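Local coordinates for protein carbohydrate deacetylase Agd3 (Neosartorya fumigata, PDB 6NWZ) that probably removes N-acetyl groups from the exopolysaccharide galactosaminogalactan, as a zinc-binding, glycosylated enzyme required for Aspergillus fumigatus biofilm formation, at residues 409-414 with 448-453; 501-506 with 567-572; 654-659 with 664-669. One frame throughout, in Å; residues are numbered along the deposited sequence.

How the contacts relate
The three contacts follow one another along the chain, and none touches another. Contacts 1 and 2 fall in the deacetylase domain, with centres about 32 Å apart. Contact 3 is a hairpin in the C-terminal domain. Its centre lies about 33 Å from that of contact 1 and about 39 Å from that of contact 2, which is on the opposite side of the chain's centre. The common reference point is the zinc site of D256, H388 and H392: the I452 side chain of contact 1 is about 11 Å from that of H388, and the D501 side chain of contact 2 about 12 Å from that of D256. Contact 3 lies away from the zinc and glycan sites.

Contact 1: residues 409-414 with 448-453; sequences FNQAWL and WDNGIR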
ATOM      1  N   PHE A 409      30.017 -11.623  -0.952  1.00 48.38           N
ATOM      2  CA  PHE A 409      30.950 -10.559  -0.593  1.00 48.13           C
ATOM      3  C   PHE A 409      30.249  -9.463   0.197  1.00 48.71           C
ATOM      4  O   PHE A 409      30.771  -8.982   1.208  1.00 52.94           O
ATOM      5  CB  PHE A 409      31.601  -9.974  -1.846  1.00 50.17           C
ATOM      6  CG  PHE A 409      32.827 -10.714  -2.302  1.00 49.20           C
ATOM      7  CD1 PHE A 409      32.767 -12.062  -2.615  1.00 44.94           C
ATOM      8  CD2 PHE A 409      34.037 -10.051  -2.442  1.00 59.64           C
ATOM      9  CE1 PHE A 409      33.895 -12.737  -3.046  1.00 58.20           C
ATOM     10  CE2 PHE A 409      35.170 -10.722  -2.873  1.00 45.75           C
ATOM     11  CZ  PHE A 409      35.097 -12.065  -3.176  1.00 50.23           C
ATOM     12  N   ASN A 410      29.063  -9.056  -0.252  1.00 45.84           N
ATOM     13  CA  ASN A 410      28.334  -8.020   0.463  1.00 36.31           C
ATOM     14  C   ASN A 410      27.877  -8.509   1.832  1.00 40.74           C
ATOM     15  O   ASN A 410      27.751  -7.707   2.762  1.00 42.53           O
ATOM     16  CB  ASN A 410      27.143  -7.550  -0.371  1.00 34.66           C
ATOM     17  CG  ASN A 410      26.856  -6.075  -0.195  1.00 41.47           C
ATOM     18  OD1 ASN A 410      27.771  -5.252  -0.146  1.00 44.19           O
ATOM     19  ND2 ASN A 410      25.577  -5.731  -0.094  1.00 41.79           N
ATOM     20  N   GLN A 411      27.628  -9.814   1.976  1.00 36.22           N
ATOM     21  CA  GLN A 411      27.291 -10.360   3.287  1.00 37.06           C
ATOM     22  C   GLN A 411      28.485 -10.282   4.230  1.00 48.08           C
ATOM     23  O   GLN A 411      28.346  -9.885   5.393  1.00 40.91           O
ATOM     24  CB  GLN A 411      26.809 -11.807   3.152  1.00 37.49           C
ATOM     25  CG  GLN A 411      25.455 -11.963   2.480  1.00 38.97           C
ATOM     26  CD  GLN A 411      25.138 -13.406   2.120  1.00 46.60           C
ATOM     27  OE1 GLN A 411      23.971 -13.796   2.033  1.00 54.75           O
ATOM     28  NE2 GLN A 411      26.176 -14.204   1.899  1.00 51.23           N
ATOM     29  N   ALA A 412      29.670 -10.664   3.744  1.00 50.26           N
ATOM     30  CA  ALA A 412      30.865 -10.599   4.578  1.00 47.31           C
ATOM     31  C   ALA A 412      31.213  -9.158   4.922  1.00 48.75           C
ATOM     32  O   ALA A 412      31.636  -8.867   6.046  1.00 55.57           O
ATOM     33  CB  ALA A 412      32.037 -11.282   3.876  1.00 40.04           C
ATOM     34  N   TRP A 413      31.035  -8.246   3.964  1.00 51.84           N
ATOM     35  CA  TRP A 413      31.272  -6.833   4.232  1.00 49.77           C
ATOM     36  C   TRP A 413      30.299  -6.300   5.278  1.00 45.42           C
ATOM     37  O   TRP A 413      30.705  -5.586   6.204  1.00 52.35           O
ATOM     38  CB  TRP A 413      31.171  -6.034   2.932  1.00 34.96           C
ATOM     39  CG  TRP A 413      31.271  -4.554   3.126  1.00 46.62           C
ATOM     40  CD1 TRP A 413      32.413  -3.820   3.288  1.00 49.86           C
ATOM     41  CD2 TRP A 413      30.185  -3.622   3.177  1.00 40.55           C
ATOM     42  NE1 TRP A 413      32.102  -2.488   3.439  1.00 48.11           N
ATOM     43  CE2 TRP A 413      30.742  -2.341   3.373  1.00 46.28           C
ATOM     44  CE3 TRP A 413      28.797  -3.746   3.077  1.00 39.05           C
ATOM     45  CZ2 TRP A 413      29.957  -1.194   3.471  1.00 38.61           C
ATOM     46  CZ3 TRP A 413      28.020  -2.605   3.172  1.00 48.23           C
ATOM     47  CH2 TRP A 413      28.602  -1.346   3.368  1.00 44.53           C
ATOM     48  N   LEU A 414      29.012  -6.637   5.152  1.00 40.30           N
ATOM     49  CA  LEU A 414      28.039  -6.219   6.159  1.00 41.02           C
ATOM     50  C   LEU A 414      28.371  -6.787   7.531  1.00 44.81           C
ATOM     51  O   LEU A 414      28.061  -6.163   8.552  1.00 42.19           O
ATOM     52  CB  LEU A 414      26.631  -6.645   5.743  1.00 32.06           C
ATOM     53  CG  LEU A 414      25.958  -5.837   4.634  1.00 37.90           C
ATOM     54  CD1 LEU A 414      24.699  -6.538   4.137  1.00 31.13           C
ATOM     55  CD2 LEU A 414      25.631  -4.446   5.136  1.00 34.48           C
ATOM     56  N   TRP A 448      19.691 -17.952  -3.567  1.00 52.88           N
ATOM     57  CA  TRP A 448      19.153 -18.966  -2.670  1.00 53.83           C
ATOM     58  C   TRP A 448      20.256 -19.761  -1.988  1.00 55.58           C
ATOM     59  O   TRP A 448      20.081 -20.209  -0.851  1.00 55.76           O
ATOM     60  CB  TRP A 448      18.225 -19.903  -3.442  1.00 63.78           C
ATOM     61  CG  TRP A 448      17.469 -20.852  -2.564  1.00 61.10           C
ATOM     62  CD1 TRP A 448      17.943 -21.995  -1.985  1.00 58.54           C
ATOM     63  CD2 TRP A 448      16.100 -20.742  -2.168  1.00 55.23           C
ATOM     64  NE1 TRP A 448      16.955 -22.598  -1.249  1.00 58.88           N
ATOM     65  CE2 TRP A 448      15.812 -21.850  -1.346  1.00 59.77           C
ATOM     66  CE3 TRP A 448      15.087 -19.812  -2.427  1.00 53.12           C
ATOM     67  CZ2 TRP A 448      14.554 -22.054  -0.783  1.00 64.17           C
ATOM     68  CZ3 TRP A 448      13.841 -20.015  -1.869  1.00 52.65           C
ATOM     69  CH2 TRP A 448      13.584 -21.129  -1.056  1.00 64.03           C
ATOM     70  N   ASP A 449      21.387 -19.964  -2.667  1.00 57.03           N
ATOM     71  CA  ASP A 449      22.481 -20.703  -2.050  1.00 58.79           C
ATOM     72  C   ASP A 449      23.105 -19.928  -0.897  1.00 57.16           C
ATOM     73  O   ASP A 449      23.729 -20.533  -0.020  1.00 58.33           O
ATOM     74  CB  ASP A 449      23.520 -21.069  -3.108  1.00 63.34           C
ATOM     75  CG  ASP A 449      22.998 -22.098  -4.103  1.00 69.51           C
ATOM     76  OD1 ASP A 449      21.869 -22.601  -3.908  1.00 63.23           O
ATOM     77  OD2 ASP A 449      23.715 -22.405  -5.079  1.00 72.12           O
ATOM     78  N   ASN A 450      22.945 -18.608  -0.877  1.00 60.87           N
ATOM     79  CA  ASN A 450      23.150 -17.828   0.330  1.00 57.47           C
ATOM     80  C   ASN A 450      21.795 -17.644   1.016  1.00 64.57           C
ATOM     81  O   ASN A 450      20.768 -18.138   0.550  1.00 76.73           O
ATOM     82  CB  ASN A 450      23.833 -16.504  -0.005  1.00 52.75           C
ATOM     83  CG  ASN A 450      25.169 -16.703  -0.709  1.00 62.47           C
ATOM     84  OD1 ASN A 450      26.213 -16.831  -0.066  1.00 66.77           O
ATOM     85  ND2 ASN A 450      25.141 -16.737  -2.037  1.00 53.53           N
ATOM     86  N   GLY A 451      21.774 -16.931   2.134  1.00 63.81           N
ATOM     87  CA  GLY A 451      20.552 -16.880   2.922  1.00 82.08           C
ATOM     88  C   GLY A 451      19.339 -16.181   2.328  1.00 70.83           C
ATOM     89  O   GLY A 451      18.389 -15.893   3.062  1.00 69.90           O
ATOM     90  N   ILE A 452      19.332 -15.926   1.017  1.00 58.75           N
ATOM     91  CA  ILE A 452      18.335 -15.057   0.394  1.00 51.97           C
ATOM     92  C   ILE A 452      17.128 -15.879  -0.033  1.00 49.52           C
ATOM     93  O   ILE A 452      17.263 -16.886  -0.739  1.00 48.21           O
ATOM     94  CB  ILE A 452      18.933 -14.293  -0.801  1.00 47.00           C
ATOM     95  CG1 ILE A 452      20.157 -13.496  -0.363  1.00 44.28           C
ATOM     96  CG2 ILE A 452      17.901 -13.360  -1.418  1.00 43.27           C
ATOM     97  CD1 ILE A 452      19.943 -12.716   0.909  1.00 42.53           C
ATOM     98  N   ARG A 453      15.942 -15.439   0.393  1.00 56.47           N
ATOM     99  CA  ARG A 453      14.682 -16.091   0.073  1.00 45.33           C
ATOM    100  C   ARG A 453      13.662 -15.159  -0.562  1.00 54.45           C
ATOM    101  O   ARG A 453      12.737 -15.641  -1.223  1.00 55.20           O
ATOM    102  CB  ARG A 453      14.059 -16.703   1.339  1.00 45.68           C
ATOM    103  CG  ARG A 453      14.953 -17.695   2.059  1.00 47.59           C
ATOM    104  CD  ARG A 453      14.997 -19.014   1.326  1.00 50.13           C
ATOM    105  NE  ARG A 453      15.879 -19.972   1.975  1.00 52.14           N
ATOM    106  CZ  ARG A 453      17.124 -20.215   1.581  1.00 58.98           C
ATOM    107  NH1 ARG A 453      17.622 -19.570   0.536  1.00 62.48           N
ATOM    108  NH2 ARG A 453      17.870 -21.103   2.226  1.00 55.21           N
TER
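Q411 of helix 400-417 reaches N450, in the turn that follows helix 441-449. Its CB points toward the 448-453 segment. CG lies beside the backbone N (chi1 -70°), and the extended chain beyond it carries the amide away from its helix. CD then comes up to N450 CB at 4.0 Å. At the tip the amide splits its work. OE1 rests against N450 CB at 3.4 Å, with I452 CD1 a little farther off. NE2 donates to N450 OD1 over 3.3 Å, a long bond with an angle of 146° at the hydrogen. The donor stands well above the carbonyl plane of N450, and the two amide planes are 74° apart. The bond is therefore not directed at a lone pair. The other end of the N450 amide turns back to its own helix, where ND2 donates to A446 O. N450 and I452 also pack on I407 of helix 400-417. The polar link is thus one side of a wider helix-to-turn packing. Helix 400-417 is the helical arm of a beta-alpha-beta crossover between the adjacent parallel strands 384-387 and 424-426 of the deacetylase domain.

Contact 2: residues 501-506 with 567-572; sequences DTPACT and YSIFQA
I569 carries this contact, its two branches meeting different parts of the 501-506 segment. CG2 sits over the start of helix 503-513, 3.4 Å from P503 N and close to T502 C. It also touches the proline ring, at 3.8 Å from CD. The ethyl arm goes elsewhere. With chi1 near 55°, CG1 lies between the backbone N and carbonyl carbon, and its extended end brings CD1 to T506 CG2 at 3.9 Å, tip to tip. D501 CA lies beside the same methyl. F520 of helix 520-536 packs on P503, T506 and I569, so the apolar patch continues into a third helix.

No direct hydrogen bond joins the segments. One water does: it donates to D501 O at 2.7 Å and accepts from I569 N at 3.1 Å.

Both helices begin here, and each start is capped. T502 OG1 accepts from C505 N at 3.1 Å. S568 and Q571 form a capping box: Q571 N donates to S568 OG at 3.0 Å, and Q571 OE1 takes S568 N and S568 OG in return. Farther out, the C500-C505 disulfide ties the first helix to the residue before the segment, and D501 OD2 makes a salt bridge to R551. The I569 side chain lies about 8 Å from that of the zinc ligand H546.

The chemistry is divided: a branched apolar side chain joins the two helix starts, while caps and the bridging water take up N-H groups of their first turns.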
ATOM      1  N   ASP A 501      19.626  14.650  -7.955  1.00 30.89           N
ATOM      2  CA  ASP A 501      19.975  15.135  -6.630  1.00 30.01           C
ATOM      3  C   ASP A 501      19.413  16.516  -6.314  1.00 47.52           C
ATOM      4  O   ASP A 501      19.650  17.021  -5.211  1.00 57.88           O
ATOM      5  CB  ASP A 501      21.503  15.159  -6.463  1.00 40.71           C
ATOM      6  CG  ASP A 501      22.186  16.057  -7.479  1.00 47.57           C
ATOM      7  OD1 ASP A 501      21.578  16.340  -8.530  1.00 54.70           O
ATOM      8  OD2 ASP A 501      23.334  16.480  -7.230  1.00 58.39           O
ATOM      9  N   THR A 502      18.689  17.140  -7.235  1.00 33.10           N
ATOM     10  CA  THR A 502      18.116  18.464  -7.042  1.00 39.82           C
ATOM     11  C   THR A 502      16.698  18.473  -7.590  1.00 38.19           C
ATOM     12  O   THR A 502      16.343  17.629  -8.420  1.00 47.28           O
ATOM     13  CB  THR A 502      18.936  19.552  -7.750  1.00 41.92           C
ATOM     14  OG1 THR A 502      18.913  19.319  -9.165  1.00 47.34           O
ATOM     15  CG2 THR A 502      20.376  19.558  -7.255  1.00 34.21           C
ATOM     16  N   PRO A 503      15.860  19.415  -7.142  1.00 35.89           N
ATOM     17  CA  PRO A 503      14.539  19.562  -7.777  1.00 45.25           C
ATOM     18  C   PRO A 503      14.622  19.823  -9.272  1.00 46.84           C
ATOM     19  O   PRO A 503      13.835  19.255 -10.040  1.00 39.99           O
ATOM     20  CB  PRO A 503      13.923  20.750  -7.023  1.00 33.82           C
ATOM     21  CG  PRO A 503      14.592  20.727  -5.693  1.00 41.78           C
ATOM     22  CD  PRO A 503      16.004  20.289  -5.963  1.00 39.67           C
ATOM     23  N   ALA A 504      15.567  20.665  -9.705  1.00 49.22           N
ATOM     24  CA  ALA A 504      15.731  20.944 -11.129  1.00 47.31           C
ATOM     25  C   ALA A 504      15.979  19.669 -11.923  1.00 44.42           C
ATOM     26  O   ALA A 504      15.459  19.510 -13.033  1.00 52.38           O
ATOM     27  CB  ALA A 504      16.881  21.928 -11.340  1.00 35.73           C
ATOM     28  N   CYS A 505      16.772  18.751 -11.372  1.00 43.72           N
ATOM     29  CA  CYS A 505      17.069  17.509 -12.076  1.00 46.83           C
ATOM     30  C   CYS A 505      15.806  16.677 -12.280  1.00 54.49           C
ATOM     31  O   CYS A 505      15.473  16.307 -13.411  1.00 54.01           O
ATOM     32  CB  CYS A 505      18.133  16.718 -11.310  1.00 52.41           C
ATOM     33  SG  CYS A 505      18.678  15.171 -12.094  1.00 60.67           S
ATOM     34  N   THR A 506      15.096  16.358 -11.188  1.00 41.98           N
ATOM     35  CA  THR A 506      13.910  15.507 -11.308  1.00 47.48           C
ATOM     36  C   THR A 506      12.872  16.129 -12.229  1.00 43.97           C
ATOM     37  O   THR A 506      12.282  15.437 -13.068  1.00 51.89           O
ATOM     38  CB  THR A 506      13.287  15.231  -9.937  1.00 46.93           C
ATOM     39  OG1 THR A 506      13.413  16.388  -9.100  1.00 70.64           O
ATOM     40  CG2 THR A 506      13.939  14.033  -9.276  1.00 39.54           C
ATOM     41  N   TYR A 567      15.474  21.031   2.307  1.00 33.10           N
ATOM     42  CA  TYR A 567      14.938  19.703   2.035  1.00 39.34           C
ATOM     43  C   TYR A 567      15.636  19.053   0.844  1.00 38.51           C
ATOM     44  O   TYR A 567      15.823  19.678  -0.203  1.00 40.65           O
ATOM     45  CB  TYR A 567      13.441  19.789   1.734  1.00 37.37           C
ATOM     46  CG  TYR A 567      12.546  20.085   2.914  1.00 34.63           C
ATOM     47  CD1 TYR A 567      12.450  19.196   3.976  1.00 26.56           C
ATOM     48  CD2 TYR A 567      11.775  21.240   2.952  1.00 40.89           C
ATOM     49  CE1 TYR A 567      11.618  19.456   5.051  1.00 32.34           C
ATOM     50  CE2 TYR A 567      10.938  21.509   4.022  1.00 39.59           C
ATOM     51  CZ  TYR A 567      10.864  20.613   5.069  1.00 38.44           C
ATOM     52  OH  TYR A 567      10.036  20.869   6.139  1.00 40.40           O
ATOM     53  N   SER A 568      15.997  17.782   1.000  1.00 33.62           N
ATOM     54  CA  SER A 568      16.341  16.971  -0.160  1.00 31.15           C
ATOM     55  C   SER A 568      15.075  16.637  -0.947  1.00 39.56           C
ATOM     56  O   SER A 568      13.952  16.788  -0.456  1.00 40.89           O
ATOM     57  CB  SER A 568      17.042  15.683   0.266  1.00 31.64           C
ATOM     58  OG  SER A 568      16.144  14.821   0.948  1.00 39.04           O
ATOM     59  N   ILE A 569      15.262  16.172  -2.185  1.00 33.41           N
ATOM     60  CA  ILE A 569      14.102  15.777  -2.979  1.00 29.46           C
ATOM     61  C   ILE A 569      13.414  14.573  -2.347  1.00 37.16           C
ATOM     62  O   ILE A 569      12.194  14.405  -2.478  1.00 34.97           O
ATOM     63  CB  ILE A 569      14.497  15.503  -4.442  1.00 31.22           C
ATOM     64  CG1 ILE A 569      15.615  14.466  -4.524  1.00 36.46           C
ATOM     65  CG2 ILE A 569      14.911  16.788  -5.137  1.00 26.37           C
ATOM     66  CD1 ILE A 569      16.051  14.171  -5.944  1.00 30.25           C
ATOM     67  N   PHE A 570      14.167  13.728  -1.641  1.00 35.42           N
ATOM     68  CA  PHE A 570      13.556  12.620  -0.918  1.00 24.59           C
ATOM     69  C   PHE A 570      12.714  13.125   0.247  1.00 35.33           C
ATOM     70  O   PHE A 570      11.562  12.711   0.419  1.00 32.84           O
ATOM     71  CB  PHE A 570      14.634  11.653  -0.426  1.00 27.19           C
ATOM     72  CG  PHE A 570      14.139  10.667   0.587  1.00 27.47           C
ATOM     73  CD1 PHE A 570      13.399   9.564   0.194  1.00 26.48           C
ATOM     74  CD2 PHE A 570      14.403  10.844   1.935  1.00 24.67           C
ATOM     75  CE1 PHE A 570      12.936   8.656   1.126  1.00 36.58           C
ATOM     76  CE2 PHE A 570      13.945   9.938   2.872  1.00 21.51           C
ATOM     77  CZ  PHE A 570      13.210   8.845   2.468  1.00 28.39           C
ATOM     78  N   GLN A 571      13.272  14.025   1.060  1.00 32.22           N
ATOM     79  CA  GLN A 571      12.513  14.571   2.182  1.00 30.22           C
ATOM     80  C   GLN A 571      11.277  15.326   1.704  1.00 31.17           C
ATOM     81  O   GLN A 571      10.200  15.208   2.302  1.00 29.47           O
ATOM     82  CB  GLN A 571      13.409  15.477   3.022  1.00 33.45           C
ATOM     83  CG  GLN A 571      14.542  14.736   3.709  1.00 34.66           C
ATOM     84  CD  GLN A 571      15.600  15.674   4.247  1.00 37.88           C
ATOM     85  OE1 GLN A 571      16.477  16.126   3.509  1.00 28.38           O
ATOM     86  NE2 GLN A 571      15.522  15.979   5.536  1.00 26.45           N
ATOM     87  N   ALA A 572      11.406  16.101   0.622  1.00 28.60           N
ATOM     88  CA  ALA A 572      10.256  16.833   0.100  1.00 34.73           C
ATOM     89  C   ALA A 572       9.132  15.894  -0.310  1.00 38.57           C
ATOM     90  O   ALA A 572       7.951  16.242  -0.184  1.00 41.90           O
ATOM     91  CB  ALA A 572      10.673  17.701  -1.087  1.00 22.48           C
TER
HETATM   92  O   HOH W   1      18.101  17.019  -2.983  1.00 43.39           O

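Contact 3: residues 654-659 with 664-669; sequences ATEQLG and TVWVQL
A short beta hairpin joins strand 654-656 to strand 663-667 in the C-terminal domain. The two strand segments are antiparallel, with axes 4.7 Å apart at closest approach. Strand 654-656 is an outer strand of a three-stranded sheet within this chain, and strand 663-667 is the middle one, flanked on its other side by strand 639-643.

E656 and T664 make a hydrogen-bonded pair. T664 N donates to E656 O at 2.8 Å, while the return bond from E656 N to T664 O is bent and weak. T655 and V665 follow as a non-hydrogen-bonded pair. Beyond them W666 N donates to A654 O at 2.8 Å.

E656, T664 and W666 share one face of the sheet, and their side chains meet there. E656 CB lies against T664 CB. E656 CG is anti to the backbone N (chi1 -162°), and the extended chain then takes the carboxylate to the indole edge, its plane 33° from the ring. W666 NE1 donates to E656 OE1 at 3.0 Å, with an angle of 165° at the hydrogen. The oxygen lies in the ring plane and is approached nearly along its C-O axis. T664 CG2 stands over one face of the same ring, 3.9 Å above its plane and displaced toward the rim. A654 CB meets W666 CB at 4.3 Å. On the other face of the sheet, T655 CG2 approaches V665 CG2.

The other carboxylate oxygen, E656 OE2, makes a salt bridge to R247, and H245 packs edge-to-face with W666. E656 is thus held at both oxygens, one by a neutral N-H and one by a cation. The two bonds should fix the carboxylate's rotation, and the nearby arginine probably stabilises its negative charge. Through this pair the hairpin is joined to the 245-247 region of the chain.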
ATOM      1  N   ALA A 654      -2.346 -12.885  19.974  1.00 49.07           N
ATOM      2  CA  ALA A 654      -1.591 -11.669  19.697  1.00 42.66           C
ATOM      3  C   ALA A 654      -2.537 -10.548  19.286  1.00 58.09           C
ATOM      4  O   ALA A 654      -3.393 -10.732  18.416  1.00 67.75           O
ATOM      5  CB  ALA A 654      -0.559 -11.924  18.604  1.00 41.82           C
ATOM      6  N   THR A 655      -2.386  -9.386  19.913  1.00 51.16           N
ATOM      7  CA  THR A 655      -3.270  -8.256  19.672  1.00 46.45           C
ATOM      8  C   THR A 655      -2.480  -7.080  19.112  1.00 47.28           C
ATOM      9  O   THR A 655      -1.247  -7.061  19.121  1.00 45.37           O
ATOM     10  CB  THR A 655      -3.999  -7.827  20.952  1.00 46.22           C
ATOM     11  OG1 THR A 655      -3.050  -7.303  21.889  1.00 57.17           O
ATOM     12  CG2 THR A 655      -4.732  -9.010  21.570  1.00 44.14           C
ATOM     13  N   GLU A 656      -3.218  -6.084  18.637  1.00 53.35           N
ATOM     14  CA  GLU A 656      -2.614  -4.943  17.957  1.00 42.84           C
ATOM     15  C   GLU A 656      -3.603  -3.793  18.024  1.00 41.90           C
ATOM     16  O   GLU A 656      -4.754  -3.948  17.603  1.00 56.64           O
ATOM     17  CB  GLU A 656      -2.279  -5.307  16.510  1.00 35.99           C
ATOM     18  CG  GLU A 656      -1.287  -4.393  15.816  1.00 42.71           C
ATOM     19  CD  GLU A 656      -0.852  -4.939  14.462  1.00 59.57           C
ATOM     20  OE1 GLU A 656      -1.288  -6.052  14.095  1.00 57.06           O
ATOM     21  OE2 GLU A 656      -0.072  -4.258  13.765  1.00 68.19           O
ATOM     22  N   GLN A 657      -3.170  -2.656  18.572  1.00 40.54           N
ATOM     23  CA  GLN A 657      -4.032  -1.485  18.688  1.00 33.02           C
ATOM     24  C   GLN A 657      -3.209  -0.209  18.817  1.00 32.62           C
ATOM     25  O   GLN A 657      -3.167   0.402  19.890  1.00 38.30           O
ATOM     26  CB  GLN A 657      -4.977  -1.630  19.881  1.00 35.13           C
ATOM     27  CG  GLN A 657      -6.147  -0.651  19.866  1.00 38.10           C
ATOM     28  CD  GLN A 657      -7.131  -0.899  20.992  1.00 53.33           C
ATOM     29  OE1 GLN A 657      -6.975  -1.834  21.779  1.00 57.69           O
ATOM     30  NE2 GLN A 657      -8.154  -0.059  21.074  1.00 49.18           N
ATOM     31  N   LEU A 658      -2.561   0.202  17.730  1.00 40.60           N
ATOM     32  CA  LEU A 658      -1.718   1.390  17.744  1.00 43.69           C
ATOM     33  C   LEU A 658      -2.556   2.647  17.575  1.00 48.78           C
ATOM     34  O   LEU A 658      -3.518   2.670  16.801  1.00 40.53           O
ATOM     35  CB  LEU A 658      -0.677   1.325  16.627  1.00 35.45           C
ATOM     36  CG  LEU A 658       0.231   0.102  16.582  1.00 32.48           C
ATOM     37  CD1 LEU A 658       0.916   0.026  15.232  1.00 28.91           C
ATOM     38  CD2 LEU A 658       1.254   0.167  17.702  1.00 28.06           C
ATOM     39  N   GLY A 659      -2.169   3.700  18.289  1.00 44.75           N
ATOM     40  CA  GLY A 659      -2.846   4.979  18.139  1.00 32.98           C
ATOM     41  C   GLY A 659      -4.327   4.851  18.432  1.00 38.34           C
ATOM     42  O   GLY A 659      -4.738   4.287  19.453  1.00 48.91           O
ATOM     43  N   THR A 664      -7.173  -5.157  16.863  1.00 44.92           N
ATOM     44  CA  THR A 664      -6.984  -6.278  15.950  1.00 42.47           C
ATOM     45  C   THR A 664      -6.479  -7.471  16.751  1.00 51.79           C
ATOM     46  O   THR A 664      -5.464  -7.368  17.449  1.00 71.07           O
ATOM     47  CB  THR A 664      -6.000  -5.926  14.830  1.00 47.64           C
ATOM     48  OG1 THR A 664      -6.435  -4.739  14.156  1.00 53.39           O
ATOM     49  CG2 THR A 664      -5.900  -7.067  13.825  1.00 35.14           C
ATOM     50  N   VAL A 665      -7.183  -8.595  16.655  1.00 53.10           N
ATOM     51  CA  VAL A 665      -6.824  -9.823  17.357  1.00 46.95           C
ATOM     52  C   VAL A 665      -6.448 -10.864  16.311  1.00 52.40           C
ATOM     53  O   VAL A 665      -7.251 -11.184  15.424  1.00 53.84           O
ATOM     54  CB  VAL A 665      -7.969 -10.320  18.256  1.00 49.82           C
ATOM     55  CG1 VAL A 665      -7.601 -11.639  18.916  1.00 42.91           C
ATOM     56  CG2 VAL A 665      -8.309  -9.278  19.307  1.00 43.40           C
ATOM     57  N   TRP A 666      -5.222 -11.385  16.405  1.00 47.96           N
ATOM     58  CA  TRP A 666      -4.735 -12.421  15.494  1.00 47.00           C
ATOM     59  C   TRP A 666      -5.093 -13.776  16.093  1.00 53.05           C
ATOM     60  O   TRP A 666      -4.420 -14.268  17.003  1.00 65.14           O
ATOM     61  CB  TRP A 666      -3.235 -12.271  15.255  1.00 40.59           C
ATOM     62  CG  TRP A 666      -2.901 -10.995  14.534  1.00 45.16           C
ATOM     63  CD1 TRP A 666      -2.535  -9.806  15.097  1.00 43.34           C
ATOM     64  CD2 TRP A 666      -2.941 -10.772  13.118  1.00 46.48           C
ATOM     65  NE1 TRP A 666      -2.334  -8.859  14.119  1.00 35.09           N
ATOM     66  CE2 TRP A 666      -2.577  -9.428  12.896  1.00 45.10           C
ATOM     67  CE3 TRP A 666      -3.246 -11.578  12.016  1.00 53.58           C
ATOM     68  CZ2 TRP A 666      -2.507  -8.874  11.617  1.00 44.76           C
ATOM     69  CZ3 TRP A 666      -3.174 -11.025  10.746  1.00 53.74           C
ATOM     70  CH2 TRP A 666      -2.810  -9.687  10.558  1.00 38.24           C
ATOM     71  N   VAL A 667      -6.162 -14.379  15.577  1.00 53.09           N
ATOM     72  CA  VAL A 667      -6.726 -15.599  16.143  1.00 49.70           C
ATOM     73  C   VAL A 667      -6.111 -16.807  15.449  1.00 60.15           C
ATOM     74  O   VAL A 667      -6.299 -17.006  14.245  1.00 64.40           O
ATOM     75  CB  VAL A 667      -8.254 -15.612  16.009  1.00 46.38           C
ATOM     76  CG1 VAL A 667      -8.839 -16.782  16.785  1.00 50.46           C
ATOM     77  CG2 VAL A 667      -8.830 -14.293  16.489  1.00 44.84           C
ATOM     78  N   GLN A 668      -5.390 -17.622  16.215  1.00 63.26           N
ATOM     79  CA  GLN A 668      -4.744 -18.822  15.694  1.00 68.57           C
ATOM     80  C   GLN A 668      -5.719 -19.990  15.788  1.00 72.20           C
ATOM     81  O   GLN A 668      -6.012 -20.479  16.885  1.00 69.90           O
ATOM     82  CB  GLN A 668      -3.457 -19.115  16.462  1.00 66.80           C
ATOM     83  CG  GLN A 668      -2.607 -20.218  15.847  1.00 70.56           C
ATOM     84  CD  GLN A 668      -2.194 -19.906  14.422  1.00 78.10           C
ATOM     85  OE1 GLN A 668      -1.477 -18.937  14.167  1.00 73.98           O
ATOM     86  NE2 GLN A 668      -2.651 -20.724  13.481  1.00 93.07           N
ATOM     87  N   LEU A 669      -6.222 -20.438  14.640  1.00 65.04           N
ATOM     88  CA  LEU A 669      -7.126 -21.578  14.588  1.00 59.99           C
ATOM     89  C   LEU A 669      -6.328 -22.873  14.529  1.00 68.04           C
ATOM     90  O   LEU A 669      -5.328 -22.968  13.810  1.00 57.70           O
ATOM     91  CB  LEU A 669      -8.060 -21.478  13.381  1.00 54.94           C
ATOM     92  CG  LEU A 669      -8.997 -20.269  13.338  1.00 52.79           C
ATOM     93  CD1 LEU A 669      -9.971 -20.385  12.175  1.00 52.52           C
ATOM     94  CD2 LEU A 669      -9.742 -20.115  14.654  1.00 53.66           C
TER